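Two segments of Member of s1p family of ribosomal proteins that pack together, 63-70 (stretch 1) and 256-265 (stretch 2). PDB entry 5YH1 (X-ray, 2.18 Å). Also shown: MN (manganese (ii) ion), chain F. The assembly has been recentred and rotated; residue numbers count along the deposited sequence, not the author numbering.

Stretch 1, residues 63-70: HADTDGYT
Stretch 2, residues 256-265: IAEVIDHEAF

The start of one helix packs against the flank of another, 191 or more residues apart in the same chain. Stretch 1 arrives extended at H63 (phi/psi -59/145), passes through A64 (-92/49) and D65 (-128/-178), and is helical from T66 onward; stretch 2 is helical throughout, with phi near -60 and psi between -57 and -29. The two helix axes are nearly perpendicular, 88° between their N-to-C directions, and come within 9.9 Å. In register, the CA atoms of T66 and A257 lie 5.8 Å apart, those of D65 and D261 5.8 Å, and those of A64 and A264 7.0 Å, so the chain leading into the first helix runs antiparallel to the second. The contact is small, 315 Å² over both sides.

T66 is its centre. Its CB points toward stretch 2, and the m rotamer (chi1 -71°) places OG1 2.9 Å from D261 OD1, to which it donates a hydrogen bond. T66 N, unpaired in the first turn of its helix, donates a weak bond to the same oxygen (T66 N to D261 OD1 3.0 Å, 124° at the hydrogen). The CA-to-CB bond of D261 points sideways to stretch 1, but chi1 -67° (m) and chi2 -24° bring its carboxylate nearer, so OD1 meets both T66 donors. T66 OG1 also sits 3.0 Å from A257 O and 3.6 Å from I260 CB, pressed close to the helix backbone.

D65, at the N-cap, turns its own carboxylate away from stretch 2. With chi1 66° (p) and chi2 -1°, its OD1 accepts from G68 N at 3.0 Å, closing the first turn; D65 OD2 accepts from water 2 at 2.7 Å. That water and D67 OD2 both bind the manganese, at 2.2 Å from the water oxygen to MN and 2.1 Å from D67 OD2 to MN. The CA-to-CB bond of D67, t at chi1, points away from the contact. At G68 a CB would lie 2.0 Å from H63 O, a clash glycine avoids.

One turn beyond D65, the CA-to-CB bond of Y69 points toward stretch 2; chi1 is -90° (m) and chi2 -86°. Its ring lies oblique to A264 and I260: Y69 CE2 is 3.7 Å from A264 CB, and Y69 CB is 4.4 Å from I260 CG2, with I260 in mt (chi1 -69°, chi2 164°). These apolar contacts lie to one side of the polar centre. Water 3 accepts from Y69 OH at 2.6 Å and donates to A264 O at 3.1 Å; water 1 donates to A64 O at 3.2 Å and, weakly, to D261 OD1 at 3.1 Å.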

ATOM      1  N   HIS A  63      -1.865   6.719  18.248  1.00 24.10           N
ATOM      2  CA  HIS A  63      -2.543   7.496  17.225  1.00 24.80           C
ATOM      3  C   HIS A  63      -1.545   8.422  16.519  1.00 23.55           C
ATOM      4  O   HIS A  63      -0.606   8.919  17.145  1.00 22.02           O
ATOM      5  CB  HIS A  63      -3.683   8.295  17.842  1.00 25.97           C
ATOM      6  CG  HIS A  63      -4.563   8.950  16.834  1.00 27.86           C
ATOM      7  ND1 HIS A  63      -4.667  10.319  16.715  1.00 29.90           N
ATOM      8  CD2 HIS A  63      -5.358   8.425  15.875  1.00 29.05           C
ATOM      9  CE1 HIS A  63      -5.498  10.611  15.729  1.00 29.94           C
ATOM     10  NE2 HIS A  63      -5.935   9.478  15.207  1.00 31.01           N
ATOM     11  N   ALA A  64      -1.754   8.635  15.220  1.00 23.21           N
ATOM     12  CA  ALA A  64      -0.780   9.306  14.364  1.00 24.90           C
ATOM     13  C   ALA A  64      -1.003  10.821  14.274  1.00 26.57           C
ATOM     14  O   ALA A  64      -1.037  11.382  13.177  1.00 28.73           O
ATOM     15  CB  ALA A  64      -0.798   8.694  12.964  1.00 24.76           C
ATOM     16  N   ASP A  65      -1.161  11.486  15.415  1.00 26.53           N
ATOM     17  CA  ASP A  65      -1.193  12.945  15.438  1.00 25.84           C
ATOM     18  C   ASP A  65      -0.205  13.476  16.469  1.00 25.35           C
ATOM     19  O   ASP A  65       0.523  12.698  17.101  1.00 25.36           O
ATOM     20  CB  ASP A  65      -2.619  13.474  15.640  1.00 26.20           C
ATOM     21  CG  ASP A  65      -3.202  13.143  17.000  1.00 27.90           C
ATOM     22  OD1 ASP A  65      -2.558  12.477  17.841  1.00 30.15           O
ATOM     23  OD2 ASP A  65      -4.358  13.534  17.219  1.00 29.95           O
ATOM     24  N   THR A  66      -0.156  14.795  16.616  1.00 24.51           N
ATOM     25  CA  THR A  66       0.857  15.417  17.448  1.00 24.44           C
ATOM     26  C   THR A  66       0.844  14.852  18.869  1.00 22.59           C
ATOM     27  O   THR A  66       1.887  14.452  19.381  1.00 20.91           O
ATOM     28  CB  THR A  66       0.722  16.958  17.447  1.00 25.67           C
ATOM     29  OG1 THR A  66       1.116  17.461  16.162  1.00 27.82           O
ATOM     30  CG2 THR A  66       1.615  17.590  18.513  1.00 25.81           C
ATOM     31  N   ASP A  67      -0.336  14.788  19.477  1.00 22.46           N
ATOM     32  CA  ASP A  67      -0.475  14.285  20.856  1.00 23.67           C
ATOM     33  C   ASP A  67      -0.019  12.826  20.946  1.00 23.64           C
ATOM     34  O   ASP A  67       0.749  12.455  21.840  1.00 22.93           O
ATOM     35  CB  ASP A  67      -1.927  14.446  21.318  1.00 24.25           C
ATOM     36  CG  ASP A  67      -2.156  14.004  22.762  1.00 24.88           C
ATOM     37  OD1 ASP A  67      -1.367  14.390  23.648  1.00 24.67           O
ATOM     38  OD2 ASP A  67      -3.150  13.277  23.005  1.00 24.92           O
ATOM     39  N   GLY A  68      -0.460  12.010  19.991  1.00 23.82           N
ATOM     40  CA  GLY A  68      -0.069  10.597  19.946  1.00 23.05           C
ATOM     41  C   GLY A  68       1.407  10.346  19.706  1.00 22.38           C
ATOM     42  O   GLY A  68       2.012   9.534  20.405  1.00 22.39           O
ATOM     43  N   TYR A  69       1.992  11.030  18.721  1.00 22.06           N
ATOM     44  CA  TYR A  69       3.428  10.906  18.465  1.00 22.07           C
ATOM     45  C   TYR A  69       4.201  11.353  19.695  1.00 21.85           C
ATOM     46  O   TYR A  69       5.141  10.687  20.138  1.00 21.24           O
ATOM     47  CB  TYR A  69       3.874  11.736  17.240  1.00 22.26           C
ATOM     48  CG  TYR A  69       3.801  10.971  15.935  1.00 22.36           C
ATOM     49  CD1 TYR A  69       4.858  10.182  15.511  1.00 22.50           C
ATOM     50  CD2 TYR A  69       2.679  11.034  15.130  1.00 23.08           C
ATOM     51  CE1 TYR A  69       4.785   9.462  14.325  1.00 22.93           C
ATOM     52  CE2 TYR A  69       2.605  10.327  13.933  1.00 23.27           C
ATOM     53  CZ  TYR A  69       3.657   9.541  13.545  1.00 23.05           C
ATOM     54  OH  TYR A  69       3.585   8.835  12.362  1.00 23.56           O
ATOM     55  N   THR A  70       3.811  12.493  20.248  1.00 22.05           N
ATOM     56  CA  THR A  70       4.516  13.017  21.421  1.00 23.14           C
ATOM     57  C   THR A  70       4.483  12.003  22.569  1.00 22.46           C
ATOM     58  O   THR A  70       5.505  11.719  23.192  1.00 22.16           O
ATOM     59  CB  THR A  70       3.932  14.370  21.856  1.00 22.86           C
ATOM     60  OG1 THR A  70       3.968  15.264  20.745  1.00 22.71           O
ATOM     61  CG2 THR A  70       4.742  14.968  22.989  1.00 23.62           C
ATOM     62  N   ILE A 256       5.557  23.708  15.709  1.00 26.84           N
ATOM     63  CA  ILE A 256       5.969  22.318  15.918  1.00 26.32           C
ATOM     64  C   ILE A 256       4.800  21.352  15.703  1.00 27.39           C
ATOM     65  O   ILE A 256       4.939  20.357  14.976  1.00 26.32           O
ATOM     66  CB  ILE A 256       6.612  22.105  17.301  1.00 26.53           C
ATOM     67  CG1 ILE A 256       7.993  22.759  17.331  1.00 26.98           C
ATOM     68  CG2 ILE A 256       6.757  20.615  17.618  1.00 26.73           C
ATOM     69  CD1 ILE A 256       8.616  22.864  18.709  1.00 27.32           C
ATOM     70  N   ALA A 257       3.653  21.638  16.315  1.00 26.54           N
ATOM     71  CA  ALA A 257       2.485  20.777  16.138  1.00 26.80           C
ATOM     72  C   ALA A 257       2.051  20.701  14.670  1.00 26.69           C
ATOM     73  O   ALA A 257       1.725  19.611  14.169  1.00 25.63           O
ATOM     74  CB  ALA A 257       1.321  21.243  17.002  1.00 26.60           C
ATOM     75  N   GLU A 258       2.035  21.846  13.989  1.00 26.10           N
ATOM     76  CA  GLU A 258       1.619  21.883  12.582  1.00 26.09           C
ATOM     77  C   GLU A 258       2.601  21.122  11.705  1.00 25.20           C
ATOM     78  O   GLU A 258       2.195  20.440  10.763  1.00 25.67           O
ATOM     79  CB  GLU A 258       1.458  23.316  12.078  1.00 27.76           C
ATOM     80  CG  GLU A 258       0.285  24.071  12.708  1.00 29.12           C
ATOM     81  CD  GLU A 258      -1.083  23.670  12.168  1.00 30.25           C
ATOM     82  OE1 GLU A 258      -1.186  22.840  11.243  1.00 30.27           O
ATOM     83  OE2 GLU A 258      -2.080  24.203  12.680  1.00 32.28           O
ATOM     84  N   VAL A 259       3.887  21.233  12.019  1.00 24.47           N
ATOM     85  CA  VAL A 259       4.916  20.491  11.305  1.00 24.14           C
ATOM     86  C   VAL A 259       4.754  18.979  11.484  1.00 24.39           C
ATOM     87  O   VAL A 259       4.833  18.230  10.508  1.00 23.90           O
ATOM     88  CB  VAL A 259       6.332  20.937  11.705  1.00 23.76           C
ATOM     89  CG1 VAL A 259       7.380  19.973  11.181  1.00 24.37           C
ATOM     90  CG2 VAL A 259       6.614  22.340  11.176  1.00 24.13           C
ATOM     91  N   ILE A 260       4.515  18.532  12.712  1.00 24.74           N
ATOM     92  CA  ILE A 260       4.344  17.094  12.974  1.00 25.20           C
ATOM     93  C   ILE A 260       3.167  16.516  12.186  1.00 25.45           C
ATOM     94  O   ILE A 260       3.312  15.481  11.523  1.00 24.89           O
ATOM     95  CB  ILE A 260       4.171  16.793  14.470  1.00 25.10           C
ATOM     96  CG1 ILE A 260       5.491  17.053  15.208  1.00 24.92           C
ATOM     97  CG2 ILE A 260       3.741  15.346  14.675  1.00 25.32           C
ATOM     98  CD1 ILE A 260       5.348  17.154  16.711  1.00 24.91           C
ATOM     99  N   ASP A 261       2.019  17.186  12.250  1.00 26.21           N
ATOM    100  CA  ASP A 261       0.809  16.708  11.576  1.00 27.61           C
ATOM    101  C   ASP A 261       0.973  16.698  10.045  1.00 27.22           C
ATOM    102  O   ASP A 261       0.385  15.858   9.363  1.00 25.60           O
ATOM    103  CB  ASP A 261      -0.417  17.544  11.969  1.00 29.76           C
ATOM    104  CG  ASP A 261      -0.809  17.379  13.444  1.00 34.22           C
ATOM    105  OD1 ASP A 261      -0.489  16.349  14.075  1.00 38.29           O
ATOM    106  OD2 ASP A 261      -1.458  18.292  13.981  1.00 37.51           O
ATOM    107  N   HIS A 262       1.770  17.630   9.522  1.00 25.49           N
ATOM    108  CA  HIS A 262       2.048  17.702   8.090  1.00 25.77           C
ATOM    109  C   HIS A 262       2.981  16.560   7.680  1.00 24.95           C
ATOM    110  O   HIS A 262       2.633  15.749   6.836  1.00 24.35           O
ATOM    111  CB  HIS A 262       2.652  19.066   7.734  1.00 25.34           C
ATOM    112  CG  HIS A 262       3.051  19.205   6.302  1.00 24.98           C
ATOM    113  ND1 HIS A 262       4.293  18.830   5.834  1.00 25.59           N
ATOM    114  CD2 HIS A 262       2.383  19.705   5.236  1.00 25.28           C
ATOM    115  CE1 HIS A 262       4.368  19.087   4.541  1.00 25.41           C
ATOM    116  NE2 HIS A 262       3.221  19.615   4.155  1.00 25.44           N
ATOM    117  N   GLU A 263       4.151  16.484   8.306  1.00 24.55           N
ATOM    118  CA  GLU A 263       5.092  15.414   7.997  1.00 24.82           C
ATOM    119  C   GLU A 263       4.478  14.014   8.182  1.00 24.82           C
ATOM    120  O   GLU A 263       4.695  13.127   7.349  1.00 23.62           O
ATOM    121  CB  GLU A 263       6.393  15.548   8.806  1.00 24.44           C
ATOM    122  CG  GLU A 263       7.167  16.840   8.567  1.00 25.02           C
ATOM    123  CD  GLU A 263       7.492  17.100   7.100  1.00 25.30           C
ATOM    124  OE1 GLU A 263       6.717  17.819   6.428  1.00 25.44           O
ATOM    125  OE2 GLU A 263       8.530  16.598   6.618  1.00 25.11           O
ATOM    126  N   ALA A 264       3.718  13.813   9.255  1.00 25.38           N
ATOM    127  CA  ALA A 264       3.131  12.489   9.523  1.00 26.21           C
ATOM    128  C   ALA A 264       2.094  12.082   8.476  1.00 26.69           C
ATOM    129  O   ALA A 264       1.889  10.896   8.236  1.00 28.38           O
ATOM    130  CB  ALA A 264       2.519  12.432  10.917  1.00 25.65           C
ATOM    131  N   PHE A 265       1.424  13.061   7.884  1.00 27.16           N
ATOM    132  CA  PHE A 265       0.534  12.812   6.759  1.00 27.62           C
ATOM    133  C   PHE A 265       1.290  12.142   5.606  1.00 27.34           C
ATOM    134  O   PHE A 265       0.782  11.216   4.982  1.00 24.89           O
ATOM    135  CB  PHE A 265      -0.114  14.128   6.290  1.00 28.07           C
ATOM    136  CG  PHE A 265      -0.981  13.979   5.068  1.00 28.82           C
ATOM    137  CD1 PHE A 265      -2.330  13.676   5.190  1.00 29.51           C
ATOM    138  CD2 PHE A 265      -0.447  14.149   3.792  1.00 28.23           C
ATOM    139  CE1 PHE A 265      -3.131  13.538   4.063  1.00 29.50           C
ATOM    140  CE2 PHE A 265      -1.239  13.998   2.662  1.00 28.72           C
ATOM    141  CZ  PHE A 265      -2.582  13.694   2.798  1.00 28.66           C
TER
HETATM  142 MN    MN F 805      -4.987  13.032  21.987  1.00 42.69          MN
HETATM  143  O   HOH W   1      -2.160  14.318  12.505  1.00 42.30           O
HETATM  144  O   HOH W   2      -4.413  13.079  19.897  1.00 30.46           O
HETATM  145  O   HOH W   3       1.693   8.847  10.579  1.00 27.80           O
HETATM  146  O   HOH W   4      -6.987  13.252  21.035  1.00 34.42           O